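Long-range contact in putative thiol-disulfide oxidoreductase (Bacteroides vulgatus, PDB 4GRF), which is probably an oxidoreductase acting on thiols and disulfides, represented here by its thioredoxin domain: residues G29-V34 and V116-K121. Numbering follows the deposited sequence.
Sequences GKYVLV and VDPEGK
Gly29 meets Pro118 where a turn docks against the residues leading into strand 31-37: the N-H of Gly29 points in the carbonyl plane at a lone pair of Pro118 O, with N and O 2.9 Å apart. The carbonyl of Lys30 receives a CA-H...O contact from Pro118 and shares a water with Asp117 O. At Tyr31 the contact becomes aromatic. With CG anti to the carbonyl carbon (chi1 -80°), Pro118 CD sits over one face of the Tyr31 ring, 3.6 Å from its centroid and 7° off the normal, a CH-pi contact; Asp117 CB approaches Tyr31 CE1 obliquely. An alanine in place of Tyr31 would probably leave Pro118 CD without the ring face it rests on and open a gap between turn and strand. That type I turn, Asp117 to Gly120, is braced internally by Asp117 OD1, which accepts from Glu119 N, forming an Asx turn, and from Lys121 N on the opposite face of the carboxylate. Val32 and Val116 form an antiparallel hydrogen-bonded pair, a worked case of strand pairing that ends in a turn seated on an aromatic ring; Val34 CG2 touches Val116 CG2 at 3.9 Å. In this thioredoxin fold, strand 31-37 runs parallel to 63-69 and antiparallel to 112-116, while helix 129-140 packs on Tyr31 and Leu33.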
loop_
_atom_site.group_PDB
_atom_site.type_symbol
_atom_site.label_atom_id
_atom_site.label_comp_id
_atom_site.label_asym_id
_atom_site.label_seq_id
_atom_site.Cartn_x
_atom_site.Cartn_y
_atom_site.Cartn_z
ATOM N N GLY A 29 -6.464 -11.566 -7.715
ATOM C CA GLY A 29 -5.627 -12.416 -8.532
ATOM C C GLY A 29 -4.144 -12.247 -8.263
ATOM O O GLY A 29 -3.346 -13.111 -8.620
ATOM N N LYS A 30 -3.770 -11.131 -7.640
ATOM C CA LYS A 30 -2.384 -10.869 -7.285
ATOM C C LYS A 30 -2.204 -10.734 -5.783
ATOM O O LYS A 30 -3.141 -10.419 -5.070
ATOM C CB LYS A 30 -1.899 -9.571 -7.926
ATOM C CG LYS A 30 -1.822 -9.645 -9.428
ATOM C CD LYS A 30 -1.289 -8.356 -10.007
ATOM C CE LYS A 30 -1.259 -8.436 -11.521
ATOM N NZ LYS A 30 -0.488 -7.288 -12.061
ATOM N N TYR A 31 -0.992 -11.031 -5.302
ATOM C CA TYR A 31 -0.582 -10.586 -3.988
ATOM C C TYR A 31 -0.369 -9.081 -4.092
ATOM O O TYR A 31 0.193 -8.597 -5.065
ATOM C CB TYR A 31 0.705 -11.282 -3.550
ATOM C CG TYR A 31 0.462 -12.665 -3.034
ATOM C CD1 TYR A 31 0.075 -12.879 -1.723
ATOM C CD2 TYR A 31 0.670 -13.769 -3.845
ATOM C CE1 TYR A 31 -0.136 -14.160 -1.233
ATOM C CE2 TYR A 31 0.453 -15.046 -3.368
ATOM C CZ TYR A 31 0.040 -15.240 -2.074
ATOM O OH TYR A 31 -0.177 -16.523 -1.619
ATOM N N VAL A 32 -0.835 -8.355 -3.077
ATOM C CA VAL A 32 -0.719 -6.913 -3.062
ATOM C C VAL A 32 -0.179 -6.477 -1.715
ATOM O O VAL A 32 -0.769 -6.782 -0.690
ATOM C CB VAL A 32 -2.104 -6.247 -3.224
ATOM C CG1 VAL A 32 -1.926 -4.744 -3.448
ATOM C CG2 VAL A 32 -2.885 -6.867 -4.368
ATOM N N LEU A 33 0.927 -5.748 -1.726
ATOM C CA LEU A 33 1.364 -5.048 -0.553
ATOM C C LEU A 33 0.592 -3.746 -0.552
ATOM O O LEU A 33 0.619 -2.998 -1.538
ATOM C CB LEU A 33 2.859 -4.756 -0.648
ATOM C CG LEU A 33 3.748 -4.692 0.592
ATOM C CD1 LEU A 33 3.670 -5.942 1.469
ATOM C CD2 LEU A 33 5.179 -4.518 0.109
ATOM N N VAL A 34 -0.132 -3.498 0.527
ATOM C CA VAL A 34 -0.847 -2.247 0.687
ATOM C C VAL A 34 -0.068 -1.372 1.682
ATOM O O VAL A 34 0.202 -1.793 2.817
ATOM C CB VAL A 34 -2.276 -2.495 1.166
ATOM C CG1 VAL A 34 -3.043 -1.185 1.248
ATOM C CG2 VAL A 34 -2.978 -3.453 0.223
ATOM N N VAL A 116 -1.791 -8.572 1.207
ATOM C CA VAL A 116 -3.092 -9.148 0.865
ATOM C C VAL A 116 -2.921 -10.246 -0.199
ATOM O O VAL A 116 -2.190 -10.078 -1.165
ATOM C CB VAL A 116 -4.037 -8.039 0.368
ATOM C CG1 VAL A 116 -5.382 -8.619 -0.056
ATOM C CG2 VAL A 116 -4.208 -6.975 1.449
ATOM N N ASP A 117 -3.609 -11.377 -0.015
ATOM C CA ASP A 117 -3.479 -12.490 -0.966
ATOM C C ASP A 117 -4.410 -12.314 -2.178
ATOM O O ASP A 117 -5.178 -11.358 -2.261
ATOM C CB ASP A 117 -3.612 -13.851 -0.236
ATOM C CG ASP A 117 -5.048 -14.203 0.156
ATOM O OD1 ASP A 117 -5.981 -13.509 -0.275
ATOM O OD2 ASP A 117 -5.237 -15.207 0.897
ATOM N N PRO A 118 -4.289 -13.188 -3.175
ATOM C CA PRO A 118 -5.048 -12.991 -4.423
ATOM C C PRO A 118 -6.567 -13.056 -4.253
ATOM O O PRO A 118 -7.314 -12.640 -5.146
ATOM C CB PRO A 118 -4.524 -14.122 -5.315
ATOM C CG PRO A 118 -3.139 -14.360 -4.831
ATOM C CD PRO A 118 -3.199 -14.175 -3.344
ATOM N N GLU A 119 -7.022 -13.556 -3.110
ATOM C CA GLU A 119 -8.448 -13.614 -2.825
ATOM C C GLU A 119 -8.911 -12.461 -1.950
ATOM O O GLU A 119 -10.087 -12.361 -1.611
ATOM C CB GLU A 119 -8.797 -14.935 -2.143
ATOM C CG GLU A 119 -8.796 -16.110 -3.098
ATOM C CD GLU A 119 -7.456 -16.797 -3.160
ATOM O OE1 GLU A 119 -6.847 -16.992 -2.085
ATOM O OE2 GLU A 119 -7.014 -17.139 -4.282
ATOM N N GLY A 120 -7.981 -11.599 -1.548
ATOM C CA GLY A 120 -8.343 -10.456 -0.730
ATOM C C GLY A 120 -8.264 -10.600 0.792
ATOM O O GLY A 120 -8.770 -9.757 1.523
ATOM N N LYS A 121 -7.601 -11.648 1.255
ATOM C CA LYS A 121 -7.364 -11.876 2.663
ATOM C C LYS A 121 -6.023 -11.306 3.120
ATOM O O LYS A 121 -5.016 -11.414 2.417
ATOM C CB LYS A 121 -7.384 -13.381 2.931
ATOM C CG LYS A 121 -7.609 -13.773 4.383
ATOM C CD LYS A 121 -7.801 -15.282 4.511
ATOM C CE LYS A 121 -6.504 -16.017 4.221
ATOM N NZ LYS A 121 -6.595 -17.476 4.501
HETATM O O HOH W 1 -5.758 -9.362 -4.310
#